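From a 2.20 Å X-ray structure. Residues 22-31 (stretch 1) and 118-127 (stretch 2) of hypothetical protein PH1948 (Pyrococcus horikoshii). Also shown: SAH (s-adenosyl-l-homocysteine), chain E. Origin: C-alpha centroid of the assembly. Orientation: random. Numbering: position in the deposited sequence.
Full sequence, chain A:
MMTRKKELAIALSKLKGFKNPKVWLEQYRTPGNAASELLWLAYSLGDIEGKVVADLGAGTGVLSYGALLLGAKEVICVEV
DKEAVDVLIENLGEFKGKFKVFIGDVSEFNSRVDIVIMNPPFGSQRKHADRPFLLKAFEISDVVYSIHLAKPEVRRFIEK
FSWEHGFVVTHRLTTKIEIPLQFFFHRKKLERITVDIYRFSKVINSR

Stretch 1 (22-31) KVWLEQYRTP
Stretch 2 118-127: MNPPFGSQRK

Contact between residues 22-31 and 118-127 of PH1948, two largely irregular segments of one chain that bury 554 Å² between them, with S-adenosyl-L-homocysteine (SAH) alongside. Stretch 1 makes a short 3-10 segment at Val23 to Leu25 and then continues as loop to Pro31, which occupies the N-cap position before a helix; stretch 2 has no regular helix. The two run in opposite senses: CA of Trp24 lies 5.3 Å from CA of Gln125, CA of Glu26 5.6 Å from CA of Pro121, and CA of Thr30 6.8 Å from CA of Asn119.

Glu26 covers the most surface and anchors the contact. The 3-10 turn is closed by Leu25 N to Lys22 O (3.0 Å) and Glu26 N to Val23 O (2.8 Å), after which Glu26 adopts positive backbone angles (phi/psi 51/54) and directs its CA-to-CB bond toward stretch 2. Its side chain is extended beyond an m chi1 (-63°, -162°, -165°), so the buried carboxylate reaches the turn at Phe122 to Ser124, where successive backbone NH groups converge. Glu26 OE2 accepts from Phe122 N at 2.7 Å; Glu26 OE1 accepts from Gly123 N at 2.8 Å, from Ser124 N at 3.0 Å and from Ser124 OG at 3.2 Å, the serine being in rotamer p. The carboxylate thus satisfies backbone donors that no regular secondary structure engages. Gly123 has phi/psi 91/27, angles at which a CB would be jammed against the preceding carbonyl oxygen. Pro121 packs beside the acid, its CB 3.5 Å from Glu26 CD.

Asn119 (chi1 t, phi/psi -123/73) and Tyr28 (chi1 p, chi2 79°) join the other end. Tyr28 sets out sideways on an extended backbone (-141/136), but its end comes nearer to stretch 2, where Tyr28 OH accepts from Asn119 ND2 at 3.1 Å. The Asn119 amide also accepts, Thr30 OG1 donating to Asn119 OD1 at 2.7 Å with Thr30 in rotamer m, so both ends of the amide are used. Water 1 ties this pair to the acid: it accepts from Tyr28 OH (2.7 Å) and donates to Glu26 OE2 (2.9 Å) and Pro120 O (2.7 Å). Phe122 (chi1 m, chi2 -41°) lies obliquely beside the tyrosine, with Phe122 CE2 4.2 Å from Tyr28 CZ.

Gln125 covers the opening of stretch 1 without a hydrogen bond to it. Its CA-to-CB bond points toward stretch 1, and its m, m side chain brings Gln125 CG to 3.1 Å from Val23 O and 3.6 Å from Glu26 CG. Next to it, Arg126 curls back through m chi2 and chi3, placing Arg126 NH1 3.4 Å from Trp24 CB, while the Trp24 indole (chi1 p, chi2 89°) leads away.

SAH is held from stretch 1 by Gln27, whose NE2 donates to SAH O2' at 2.8 Å. Glu26 O lies 3.2 Å from SAH SD, and Asn119 O lies 3.4 Å from SAH C5', so both stretches border the ligand.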

# COMPACT_ATOMS: atom_id res chain seq x y z
N LYS A 22 5.82 -1.73 -15.62
CA LYS A 22 7.06 -2.49 -15.63
C LYS A 22 6.74 -3.73 -14.79
O LYS A 22 6.67 -3.65 -13.56
CB LYS A 22 8.19 -1.65 -15.02
CG LYS A 22 8.47 -0.38 -15.82
CD LYS A 22 9.37 0.60 -15.07
CE LYS A 22 9.87 1.70 -16.00
NZ LYS A 22 8.76 2.45 -16.65
N VAL A 23 6.53 -4.86 -15.45
CA VAL A 23 6.17 -6.07 -14.73
C VAL A 23 7.18 -6.55 -13.71
O VAL A 23 6.80 -7.09 -12.67
CB VAL A 23 5.80 -7.22 -15.70
CG1 VAL A 23 5.38 -8.46 -14.91
CG2 VAL A 23 4.66 -6.77 -16.63
N TRP A 24 8.47 -6.34 -13.98
CA TRP A 24 9.51 -6.78 -13.05
C TRP A 24 9.46 -6.00 -11.74
O TRP A 24 10.14 -6.34 -10.78
CB TRP A 24 10.89 -6.66 -13.69
CG TRP A 24 11.27 -5.28 -14.03
CD1 TRP A 24 11.92 -4.39 -13.22
CD2 TRP A 24 11.01 -4.61 -15.26
NE1 TRP A 24 12.08 -3.20 -13.88
CE2 TRP A 24 11.54 -3.30 -15.14
CE3 TRP A 24 10.39 -4.98 -16.46
CZ2 TRP A 24 11.46 -2.36 -16.17
CZ3 TRP A 24 10.31 -4.04 -17.49
CH2 TRP A 24 10.84 -2.75 -17.34
N LEU A 25 8.66 -4.94 -11.73
CA LEU A 25 8.50 -4.12 -10.53
C LEU A 25 7.07 -4.32 -10.00
O LEU A 25 6.64 -3.61 -9.09
CB LEU A 25 8.70 -2.63 -10.84
CG LEU A 25 10.09 -2.11 -11.21
CD1 LEU A 25 10.03 -0.59 -11.34
CD2 LEU A 25 11.09 -2.51 -10.13
N GLU A 26 6.36 -5.29 -10.58
CA GLU A 26 4.99 -5.60 -10.20
C GLU A 26 4.12 -4.35 -10.19
O GLU A 26 3.47 -4.05 -9.18
CB GLU A 26 4.95 -6.25 -8.81
CG GLU A 26 5.67 -7.59 -8.69
CD GLU A 26 5.23 -8.36 -7.46
OE1 GLU A 26 5.92 -9.33 -7.07
OE2 GLU A 26 4.19 -7.99 -6.87
N GLN A 27 4.11 -3.62 -11.30
CA GLN A 27 3.31 -2.40 -11.36
C GLN A 27 1.88 -2.58 -11.86
O GLN A 27 1.62 -2.66 -13.07
CB GLN A 27 3.99 -1.33 -12.22
CG GLN A 27 5.34 -0.84 -11.68
CD GLN A 27 5.91 0.33 -12.48
OE1 GLN A 27 5.71 0.44 -13.69
NE2 GLN A 27 6.63 1.21 -11.80
N TYR A 28 0.95 -2.68 -10.92
CA TYR A 28 -0.47 -2.78 -11.22
C TYR A 28 -1.12 -1.91 -10.14
O TYR A 28 -0.73 -1.96 -8.98
CB TYR A 28 -0.97 -4.24 -11.16
CG TYR A 28 -0.90 -4.87 -9.78
CD1 TYR A 28 -1.88 -4.60 -8.82
CD2 TYR A 28 0.17 -5.69 -9.42
CE1 TYR A 28 -1.78 -5.13 -7.53
CE2 TYR A 28 0.27 -6.22 -8.13
CZ TYR A 28 -0.71 -5.92 -7.19
OH TYR A 28 -0.58 -6.37 -5.89
N ARG A 29 -2.09 -1.09 -10.53
CA ARG A 29 -2.76 -0.23 -9.57
C ARG A 29 -3.50 -1.07 -8.54
O ARG A 29 -4.05 -2.12 -8.88
CB ARG A 29 -3.76 0.67 -10.30
CG ARG A 29 -4.80 -0.13 -11.07
CD ARG A 29 -5.84 0.77 -11.68
NE ARG A 29 -6.42 1.65 -10.67
CZ ARG A 29 -7.34 2.57 -10.93
NH1 ARG A 29 -7.81 3.33 -9.96
NH2 ARG A 29 -7.79 2.73 -12.17
N THR A 30 -3.52 -0.63 -7.29
CA THR A 30 -4.23 -1.39 -6.26
C THR A 30 -5.72 -1.38 -6.61
O THR A 30 -6.32 -0.31 -6.72
CB THR A 30 -4.07 -0.77 -4.85
OG1 THR A 30 -2.68 -0.62 -4.53
CG2 THR A 30 -4.71 -1.69 -3.80
N PRO A 31 -6.32 -2.56 -6.80
CA PRO A 31 -7.75 -2.61 -7.14
C PRO A 31 -8.60 -1.86 -6.11
O PRO A 31 -8.33 -1.91 -4.90
CB PRO A 31 -8.04 -4.11 -7.18
CG PRO A 31 -6.73 -4.68 -7.67
CD PRO A 31 -5.73 -3.90 -6.83
N MSE A 118 0.60 0.06 2.43
CA MSE A 118 1.31 -0.36 1.25
C MSE A 118 0.75 -1.60 0.56
O MSE A 118 0.17 -2.49 1.20
CB MSE A 118 2.80 -0.59 1.58
CG MSE A 118 3.10 -1.64 2.67
SE MSE A 118 4.89 -1.80 3.02
CE MSE A 118 4.90 -3.25 4.01
N ASN A 119 0.92 -1.62 -0.75
CA ASN A 119 0.55 -2.73 -1.62
C ASN A 119 1.91 -3.01 -2.27
O ASN A 119 2.13 -2.68 -3.43
CB ASN A 119 -0.46 -2.26 -2.69
CG ASN A 119 -0.87 -3.37 -3.65
OD1 ASN A 119 -1.61 -3.13 -4.60
ND2 ASN A 119 -0.40 -4.58 -3.40
N PRO A 120 2.84 -3.60 -1.50
CA PRO A 120 4.19 -3.90 -2.00
C PRO A 120 4.23 -5.06 -2.97
O PRO A 120 3.28 -5.82 -3.08
CB PRO A 120 4.96 -4.19 -0.71
CG PRO A 120 3.93 -4.92 0.11
CD PRO A 120 2.66 -4.11 -0.12
N PRO A 121 5.34 -5.19 -3.72
CA PRO A 121 5.42 -6.32 -4.66
C PRO A 121 5.39 -7.59 -3.83
O PRO A 121 5.94 -7.62 -2.73
CB PRO A 121 6.77 -6.09 -5.36
CG PRO A 121 7.54 -5.28 -4.38
CD PRO A 121 6.52 -4.33 -3.83
N PHE A 122 4.73 -8.63 -4.34
CA PHE A 122 4.65 -9.88 -3.61
C PHE A 122 5.97 -10.66 -3.67
O PHE A 122 6.21 -11.56 -2.87
CB PHE A 122 3.47 -10.71 -4.13
CG PHE A 122 2.14 -10.00 -4.00
CD1 PHE A 122 1.84 -9.26 -2.86
CD2 PHE A 122 1.20 -10.07 -5.02
CE1 PHE A 122 0.62 -8.61 -2.73
CE2 PHE A 122 -0.03 -9.41 -4.90
CZ PHE A 122 -0.31 -8.68 -3.75
N GLY A 123 6.83 -10.30 -4.62
CA GLY A 123 8.10 -10.98 -4.74
C GLY A 123 8.02 -12.15 -5.68
O GLY A 123 8.77 -13.11 -5.57
N SER A 124 7.08 -12.08 -6.62
CA SER A 124 6.93 -13.14 -7.59
C SER A 124 7.77 -12.85 -8.83
O SER A 124 8.11 -13.77 -9.58
CB SER A 124 5.45 -13.32 -7.95
OG SER A 124 4.85 -12.07 -8.23
N GLN A 125 8.11 -11.59 -9.03
CA GLN A 125 8.93 -11.20 -10.17
C GLN A 125 10.40 -11.18 -9.79
O GLN A 125 11.28 -11.43 -10.63
CB GLN A 125 8.49 -9.82 -10.67
CG GLN A 125 7.05 -9.80 -11.17
CD GLN A 125 6.85 -10.71 -12.36
OE1 GLN A 125 5.77 -11.27 -12.56
NE2 GLN A 125 7.89 -10.86 -13.17
N ARG A 126 10.68 -10.90 -8.52
CA ARG A 126 12.04 -10.86 -8.00
C ARG A 126 12.06 -11.41 -6.58
O ARG A 126 11.33 -10.93 -5.72
CB ARG A 126 12.59 -9.42 -7.94
CG ARG A 126 11.95 -8.40 -8.86
CD ARG A 126 12.10 -8.73 -10.34
NE ARG A 126 13.46 -9.07 -10.72
CZ ARG A 126 13.85 -9.28 -11.98
NH1 ARG A 126 12.97 -9.20 -12.98
NH2 ARG A 126 15.11 -9.60 -12.24
N LYS A 127 12.92 -12.39 -6.34
CA LYS A 127 13.03 -13.02 -5.04
C LYS A 127 13.04 -12.08 -3.83
O LYS A 127 13.85 -11.16 -3.75
CB LYS A 127 14.28 -13.91 -5.02
CG LYS A 127 14.00 -15.34 -4.57
CD LYS A 127 12.64 -15.82 -5.09
CE LYS A 127 12.28 -17.20 -4.57
NZ LYS A 127 10.83 -17.30 -4.23
N SAH E . -0.65 1.49 -7.99
CA SAH E . -0.57 0.84 -6.67
CB SAH E . 0.90 0.42 -6.46
CG SAH E . 1.02 -0.96 -7.01
SD SAH E . 2.56 -1.88 -7.06
C SAH E . -1.12 1.81 -5.66
O SAH E . -1.88 2.74 -6.08
OXT SAH E . -0.74 1.59 -4.46
C5' SAH E . 3.69 -1.08 -5.94
C4' SAH E . 4.79 -0.17 -6.49
O4' SAH E . 6.06 -0.55 -5.92
C3' SAH E . 5.07 -0.26 -7.99
O3' SAH E . 4.45 0.92 -8.53
C2' SAH E . 6.60 -0.16 -8.15
O2' SAH E . 7.19 0.71 -9.09
C1' SAH E . 7.06 0.05 -6.70
N9 SAH E . 8.34 -0.56 -6.37
C8 SAH E . 8.88 -1.78 -6.75
N7 SAH E . 10.07 -2.02 -6.25
C5 SAH E . 10.34 -0.89 -5.49
C6 SAH E . 11.44 -0.50 -4.68
N6 SAH E . 12.52 -1.30 -4.51
N1 SAH E . 11.43 0.71 -4.03
C2 SAH E . 10.34 1.50 -4.19
N3 SAH E . 9.23 1.25 -4.93
C4 SAH E . 9.29 0.02 -5.56
O HOH W 1 2.09 -6.67 -5.39